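Local coordinates for protein gamma-glutamyltranspeptidase (PDB 6J3A) that belongs to the LmbA-like homologues of gamma-glutamyltranspeptidase in the N-terminal-nucleophile clan and probably works as a transferase, at residues Gly149-Thr154 and Trp442-Pro447; Val49-Leu54 and Gly609-Ala614; Ala58-Ile63 and Gly457-Met462. All coordinates share one frame; numbering follows the deposited sequence.

Interaction 1: residues Gly149-Thr154 and Trp442-Pro447; sequences GVTVET and WLQSNP
T151 sets its methyl over the face of the Q444 amide, with CG2 of T151 3.7 Å from CD of Q444. The methyl gets there because CG2 stands anti to the T151 backbone N. That torsion turns OG1 back along helix 146-154, where it bonds to the carbonyl of N147, so the threonine spends its polar atom on its own helix and offers only carbon across the contact. Q444 folds to meet it, bent at chi2 (-97°), which brings the amide under the methyl; its NE2 bonds to the carbonyl of H53. OE1 of Q444 lies 3.8 Å above the W442 ring, toward its rim. An alanine in place of Q444 would probably leave the H53 carbonyl without this amide donor and open a gap under the T151 methyl. Next to this pair, L443 reaches the same helix face: its CD1 is 3.8 Å from CG2 of T151 and 3.7 Å from CG2 of V152, and the L443 and V152 side chains meet at about a right angle. Y170 of helix 164-170 packs against both. W442 to S445 form a type I beta turn in the loop between strands 433-436 and 448-449, which the contact fastens to helix 146-154. Between these two segments no hydrogen bond forms: the join rests on carbon packing, while T151 OG1 and Q444 NE2 are bonded to N147 and H53.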
# COMPACT_ATOMS: atom_id res chain seq x y z
N GLY A 149 17.90 -10.08 -9.90
CA GLY A 149 18.99 -11.04 -9.88
C GLY A 149 18.69 -12.26 -10.72
O GLY A 149 19.57 -12.76 -11.42
N VAL A 150 17.45 -12.74 -10.65
CA VAL A 150 17.05 -13.88 -11.46
C VAL A 150 17.22 -13.56 -12.95
O VAL A 150 17.60 -14.44 -13.71
CB VAL A 150 15.60 -14.34 -11.15
CG1 VAL A 150 15.09 -15.36 -12.17
CG2 VAL A 150 15.53 -14.96 -9.76
N THR A 151 16.96 -12.30 -13.32
CA THR A 151 17.15 -11.83 -14.71
C THR A 151 18.63 -11.84 -15.08
O THR A 151 19.01 -12.39 -16.09
CB THR A 151 16.60 -10.40 -14.95
OG1 THR A 151 15.19 -10.37 -14.75
CG2 THR A 151 16.86 -9.95 -16.39
N VAL A 152 19.45 -11.19 -14.26
CA VAL A 152 20.90 -11.22 -14.44
C VAL A 152 21.40 -12.66 -14.60
O VAL A 152 22.13 -12.94 -15.55
CB VAL A 152 21.63 -10.50 -13.29
CG1 VAL A 152 23.13 -10.73 -13.36
CG2 VAL A 152 21.35 -9.00 -13.33
N GLU A 153 21.00 -13.56 -13.71
CA GLU A 153 21.43 -14.98 -13.80
C GLU A 153 21.09 -15.64 -15.16
O GLU A 153 21.82 -16.51 -15.60
CB GLU A 153 20.86 -15.83 -12.65
CG GLU A 153 21.44 -15.56 -11.26
CD GLU A 153 22.90 -15.94 -11.09
OE1 GLU A 153 23.48 -16.57 -11.99
OE2 GLU A 153 23.47 -15.61 -10.02
N THR A 154 20.01 -15.21 -15.80
CA THR A 154 19.62 -15.71 -17.14
C THR A 154 20.63 -15.41 -18.26
O THR A 154 20.72 -16.15 -19.24
CB THR A 154 18.27 -15.14 -17.64
OG1 THR A 154 18.36 -13.72 -17.83
CG2 THR A 154 17.14 -15.45 -16.69
N TRP A 442 16.65 -2.12 -20.85
CA TRP A 442 16.78 -3.08 -19.77
C TRP A 442 18.11 -3.81 -19.84
O TRP A 442 18.77 -3.82 -20.89
CB TRP A 442 15.61 -4.06 -19.70
CG TRP A 442 15.21 -4.74 -20.98
CD1 TRP A 442 15.96 -5.61 -21.71
CD2 TRP A 442 13.95 -4.64 -21.63
NE1 TRP A 442 15.24 -6.05 -22.80
CE2 TRP A 442 14.00 -5.46 -22.78
CE3 TRP A 442 12.77 -3.92 -21.37
CZ2 TRP A 442 12.93 -5.58 -23.67
CZ3 TRP A 442 11.70 -4.04 -22.25
CH2 TRP A 442 11.78 -4.87 -23.38
N LEU A 443 18.50 -4.42 -18.72
CA LEU A 443 19.86 -4.94 -18.55
C LEU A 443 20.22 -6.18 -19.36
O LEU A 443 21.39 -6.41 -19.61
CB LEU A 443 20.15 -5.23 -17.07
CG LEU A 443 19.38 -6.35 -16.33
CD1 LEU A 443 19.98 -7.76 -16.49
CD2 LEU A 443 19.30 -6.03 -14.84
N GLN A 444 19.22 -6.95 -19.79
CA GLN A 444 19.43 -8.31 -20.29
C GLN A 444 19.52 -8.40 -21.81
O GLN A 444 19.59 -9.52 -22.36
CB GLN A 444 18.32 -9.27 -19.79
CG GLN A 444 16.92 -9.02 -20.38
CD GLN A 444 16.00 -8.18 -19.50
OE1 GLN A 444 14.80 -8.45 -19.44
NE2 GLN A 444 16.54 -7.17 -18.81
N SER A 445 19.50 -7.25 -22.48
CA SER A 445 19.42 -7.19 -23.96
C SER A 445 20.40 -6.25 -24.68
O SER A 445 20.42 -6.24 -25.91
CB SER A 445 17.98 -6.89 -24.36
OG SER A 445 17.09 -7.90 -23.88
N ASN A 446 21.21 -5.49 -23.95
CA ASN A 446 22.38 -4.82 -24.52
C ASN A 446 23.49 -4.70 -23.49
O ASN A 446 23.22 -4.60 -22.29
CB ASN A 446 22.03 -3.43 -25.08
CG ASN A 446 21.80 -3.43 -26.58
OD1 ASN A 446 22.68 -3.78 -27.37
ND2 ASN A 446 20.61 -3.01 -26.99
N PRO A 447 24.74 -4.70 -23.95
CA PRO A 447 25.82 -4.43 -23.01
C PRO A 447 25.71 -3.01 -22.45
O PRO A 447 25.31 -2.09 -23.16
CB PRO A 447 27.07 -4.55 -23.89
CG PRO A 447 26.61 -4.13 -25.24
CD PRO A 447 25.22 -4.71 -25.35

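Interaction 2: residues Val49-Leu54 and Gly609-Ala614; sequences VVEPHL and GMQGYA
The backbones stay well apart, the CA atoms of E51 and Q611 being 10.2 Å from each other where they come nearest. E51 is the first residue to leave helical geometry after helix 36-50, and its carbonyl O takes the amide N of L54 at 2.9 Å, which holds the chain in a turn. From this turn the E51 side chain reaches out, extended beyond CG. Q611, whose CG is anti to its backbone N (chi1 -167°), reaches back from the opposite direction just before strand 613-616. The two flat ends meet with carboxylate and amide planes 81° apart. E51 OE1 and the modelled Q611 OE1 are 2.9 Å apart, but the amide is probably turned over, so which of its atoms faces the glutamate is doubtful. The other carboxylate oxygen, OE2, is bonded to OG1 of T18. Further along, Y613 lies at the dimer interface, its ring nearly parallel to that of Y613 of the second subunit and its OH bonded to O of A614 there. The contact is thus small and polar: a buried carboxylate, held at one oxygen by a threonine hydroxyl, meets a neutral amide rather than an opposite charge.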
# COMPACT_ATOMS: atom_id res chain seq x y z
N VAL A 49 16.29 2.81 -11.81
CA VAL A 49 17.15 2.26 -10.76
C VAL A 49 16.59 1.00 -10.13
O VAL A 49 17.35 0.07 -9.84
CB VAL A 49 17.44 3.31 -9.67
CG1 VAL A 49 18.36 2.75 -8.59
CG2 VAL A 49 18.08 4.55 -10.27
N VAL A 50 15.27 0.96 -9.91
CA VAL A 50 14.64 -0.15 -9.17
C VAL A 50 13.99 -1.22 -10.03
O VAL A 50 13.61 -2.27 -9.50
CB VAL A 50 13.65 0.35 -8.10
CG1 VAL A 50 14.35 1.37 -7.20
CG2 VAL A 50 12.38 0.93 -8.72
N GLU A 51 13.85 -0.96 -11.33
CA GLU A 51 13.42 -1.97 -12.30
C GLU A 51 14.30 -1.95 -13.57
O GLU A 51 13.79 -1.84 -14.68
CB GLU A 51 11.95 -1.76 -12.68
CG GLU A 51 11.00 -1.75 -11.50
CD GLU A 51 9.55 -1.96 -11.90
OE1 GLU A 51 9.24 -3.00 -12.53
OE2 GLU A 51 8.70 -1.10 -11.57
N PRO A 52 15.63 -2.08 -13.40
CA PRO A 52 16.56 -2.03 -14.53
C PRO A 52 16.52 -3.26 -15.44
O PRO A 52 17.04 -3.22 -16.55
CB PRO A 52 17.92 -1.93 -13.85
CG PRO A 52 17.73 -2.74 -12.61
CD PRO A 52 16.34 -2.39 -12.15
N HIS A 53 15.98 -4.35 -14.93
CA HIS A 53 15.52 -5.50 -15.72
C HIS A 53 14.27 -5.26 -16.58
O HIS A 53 13.90 -6.14 -17.37
CB HIS A 53 15.23 -6.68 -14.78
CG HIS A 53 14.14 -6.42 -13.78
ND1 HIS A 53 13.10 -7.29 -13.57
CD2 HIS A 53 13.92 -5.37 -12.96
CE1 HIS A 53 12.30 -6.80 -12.64
NE2 HIS A 53 12.77 -5.63 -12.26
N LEU A 54 13.60 -4.12 -16.39
CA LEU A 54 12.36 -3.78 -17.11
C LEU A 54 12.34 -2.41 -17.79
O LEU A 54 11.47 -2.16 -18.62
CB LEU A 54 11.17 -3.94 -16.16
CG LEU A 54 10.88 -5.38 -15.73
CD1 LEU A 54 9.83 -5.40 -14.63
CD2 LEU A 54 10.41 -6.27 -16.87
N GLY A 609 3.01 -10.23 -7.83
CA GLY A 609 4.46 -10.03 -7.81
C GLY A 609 4.95 -9.17 -6.65
O GLY A 609 6.11 -8.81 -6.60
N MET A 610 4.05 -8.88 -5.70
CA MET A 610 4.32 -8.01 -4.53
C MET A 610 5.32 -6.89 -4.79
O MET A 610 6.41 -6.85 -4.20
CB MET A 610 4.71 -8.82 -3.28
CG MET A 610 4.72 -10.32 -3.42
SD MET A 610 3.15 -11.10 -3.82
CE MET A 610 3.88 -12.57 -4.55
N GLN A 611 4.93 -5.98 -5.66
CA GLN A 611 5.84 -4.93 -6.13
C GLN A 611 5.09 -3.64 -6.46
O GLN A 611 5.47 -2.57 -5.97
CB GLN A 611 6.60 -5.45 -7.35
CG GLN A 611 7.80 -4.61 -7.76
CD GLN A 611 8.41 -5.11 -9.06
OE1 GLN A 611 8.72 -4.31 -9.94
NE2 GLN A 611 8.55 -6.43 -9.19
N GLY A 612 4.07 -3.76 -7.30
CA GLY A 612 3.18 -2.65 -7.62
C GLY A 612 2.54 -2.11 -6.35
O GLY A 612 2.21 -2.87 -5.43
N TYR A 613 2.37 -0.79 -6.29
CA TYR A 613 1.90 -0.16 -5.06
C TYR A 613 1.38 1.24 -5.32
O TYR A 613 1.99 2.01 -6.08
CB TYR A 613 3.03 -0.14 -4.00
CG TYR A 613 2.53 -0.27 -2.57
CD1 TYR A 613 1.86 -1.43 -2.13
CD2 TYR A 613 2.76 0.75 -1.64
CE1 TYR A 613 1.41 -1.56 -0.81
CE2 TYR A 613 2.33 0.64 -0.32
CZ TYR A 613 1.65 -0.51 0.10
OH TYR A 613 1.22 -0.59 1.42
N ALA A 614 0.24 1.55 -4.69
CA ALA A 614 -0.34 2.89 -4.69
C ALA A 614 -0.06 3.61 -3.36
O ALA A 614 -0.02 2.98 -2.30
CB ALA A 614 -1.83 2.82 -4.95

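Interaction 3: residues Ala58-Ile63 and Gly457-Met462; sequences AGEVPI and GTRLQM
A bend at chi2 (100°) swings the E60 carboxylate across to the 3-10 segment 459-462, and R459 curls at chi2 and again at chi3 (56°) so that the edge of its guanidinium turns to the acid. The resulting salt bridge is side-on, with two nitrogens gripping one oxygen: R459 NE is 2.9 Å and NH2 3.0 Å from E60 OE2. That oxygen lies near the guanidinium plane, but the carboxylate plane is turned 78° from it, so the groups do not pair in the flat, two-oxygen manner. NH2 comes nearly end-on to the C-O bond, while NE approaches from above the carboxylate plane. The other oxygen, OE1, tucks against the arginine stem, 3.1 Å from R459 CB. Waters complete the seam. Water 3 accepts from T458 N and gives E60 OE2 a third bond, beside the two from the arginine. Water 2 donates to E60 OE1 and receives R459 N, and water 1 carries A58 O to G457 N. The buried charges are thus paired; one water joins two backbone groups and two others tie the carboxylate to backbone N-H groups. R459 NH2 has a second partner in S439 OG, and the E60 backbone also bonds to S439, so this serine ties both sides. E60 lies close to strand 61-66. Beyond it, V61 and I63 pack on helix 111-122 and on strand 433-436, while L460 is linked through its backbone to A105.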
# COMPACT_ATOMS: atom_id res chain seq x y z
N ALA A 58 17.94 4.97 -21.46
CA ALA A 58 18.04 4.99 -22.92
C ALA A 58 16.91 4.22 -23.62
O ALA A 58 16.99 3.91 -24.81
CB ALA A 58 19.39 4.46 -23.37
N GLY A 59 15.84 3.93 -22.88
CA GLY A 59 14.63 3.34 -23.43
C GLY A 59 13.65 4.40 -23.93
O GLY A 59 14.06 5.43 -24.47
N GLU A 60 12.36 4.14 -23.72
CA GLU A 60 11.27 4.90 -24.32
C GLU A 60 10.17 5.15 -23.33
O GLU A 60 10.11 4.48 -22.31
CB GLU A 60 10.62 4.11 -25.46
CG GLU A 60 11.59 3.70 -26.53
CD GLU A 60 12.09 2.28 -26.46
OE1 GLU A 60 13.01 2.02 -27.26
OE2 GLU A 60 11.61 1.44 -25.67
N VAL A 61 9.28 6.07 -23.67
CA VAL A 61 8.05 6.29 -22.91
C VAL A 61 7.03 7.09 -23.73
O VAL A 61 7.36 8.15 -24.26
CB VAL A 61 8.34 6.98 -21.55
CG1 VAL A 61 8.92 8.38 -21.72
CG2 VAL A 61 7.07 7.04 -20.71
N PRO A 62 5.79 6.58 -23.86
CA PRO A 62 4.64 7.44 -24.17
C PRO A 62 4.07 8.04 -22.89
O PRO A 62 3.85 7.32 -21.93
CB PRO A 62 3.61 6.48 -24.79
CG PRO A 62 4.25 5.14 -24.87
CD PRO A 62 5.46 5.15 -23.98
N ILE A 63 3.81 9.35 -22.89
CA ILE A 63 3.19 10.00 -21.74
C ILE A 63 1.85 10.61 -22.16
O ILE A 63 1.79 11.37 -23.12
CB ILE A 63 4.09 11.10 -21.15
CG1 ILE A 63 5.50 10.56 -20.90
CG2 ILE A 63 3.49 11.63 -19.85
CD1 ILE A 63 6.53 11.65 -20.65
N GLY A 457 18.49 0.56 -25.94
CA GLY A 457 17.22 -0.14 -26.05
C GLY A 457 17.20 -1.19 -27.14
O GLY A 457 18.23 -1.46 -27.76
N THR A 458 16.03 -1.78 -27.36
CA THR A 458 15.86 -2.84 -28.35
C THR A 458 14.49 -2.79 -29.05
O THR A 458 13.94 -3.83 -29.42
CB THR A 458 16.00 -4.22 -27.69
OG1 THR A 458 15.03 -4.34 -26.63
CG2 THR A 458 17.41 -4.43 -27.14
N ARG A 459 13.95 -1.58 -29.25
CA ARG A 459 12.56 -1.45 -29.72
C ARG A 459 12.39 -1.69 -31.22
O ARG A 459 11.31 -2.08 -31.66
CB ARG A 459 11.96 -0.11 -29.32
CG ARG A 459 10.42 -0.03 -29.34
CD ARG A 459 9.73 -0.95 -28.35
NE ARG A 459 10.18 -0.72 -26.98
CZ ARG A 459 9.75 -1.36 -25.90
NH1 ARG A 459 8.83 -2.31 -25.99
NH2 ARG A 459 10.26 -1.06 -24.71
N LEU A 460 13.45 -1.48 -32.00
CA LEU A 460 13.41 -1.82 -33.44
C LEU A 460 13.10 -3.29 -33.72
O LEU A 460 12.75 -3.64 -34.84
CB LEU A 460 14.70 -1.41 -34.16
CG LEU A 460 15.06 0.08 -34.06
CD1 LEU A 460 16.34 0.38 -34.81
CD2 LEU A 460 13.95 0.94 -34.61
N GLN A 461 13.21 -4.13 -32.70
CA GLN A 461 12.83 -5.54 -32.82
C GLN A 461 11.39 -5.77 -33.26
O GLN A 461 11.08 -6.83 -33.78
CB GLN A 461 13.12 -6.30 -31.52
CG GLN A 461 12.06 -6.21 -30.44
CD GLN A 461 12.45 -7.04 -29.24
OE1 GLN A 461 12.23 -8.25 -29.21
NE2 GLN A 461 13.05 -6.39 -28.25
N MET A 462 10.54 -4.77 -33.05
CA MET A 462 9.12 -4.86 -33.36
C MET A 462 8.76 -4.49 -34.80
O MET A 462 7.63 -4.76 -35.24
CB MET A 462 8.36 -3.98 -32.38
CG MET A 462 8.71 -4.27 -30.93
SD MET A 462 7.47 -3.72 -29.75
CE MET A 462 8.01 -4.61 -28.32
O HOH W 1 17.16 3.02 -27.33
O HOH W 2 15.14 1.31 -28.43
O HOH W 3 13.60 -0.64 -26.01

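Overall arrangement
From the N terminus, the end of helix 36-50 and the turn after it form 49-54, the first half of interaction 2, and soon afterwards the chain enters 58-63 of interaction 3. Helix 146-154 then supplies the first half of interaction 1. After a long excursion the partners return in reverse order: 442-447 closes interaction 1, 457-462 closes interaction 3 and 609-614 closes interaction 2. The three loops nest without crossing, 1 inside 3 inside 2. The centres of the contacts lie about 15 to 18 Å apart. The 442-447 segment touches both 49-54 and 457-462. Together they tie the end of helix 36-50, the chain leading into strand 61-66, and helix 146-154 to later loops, the last just ahead of strand 613-616.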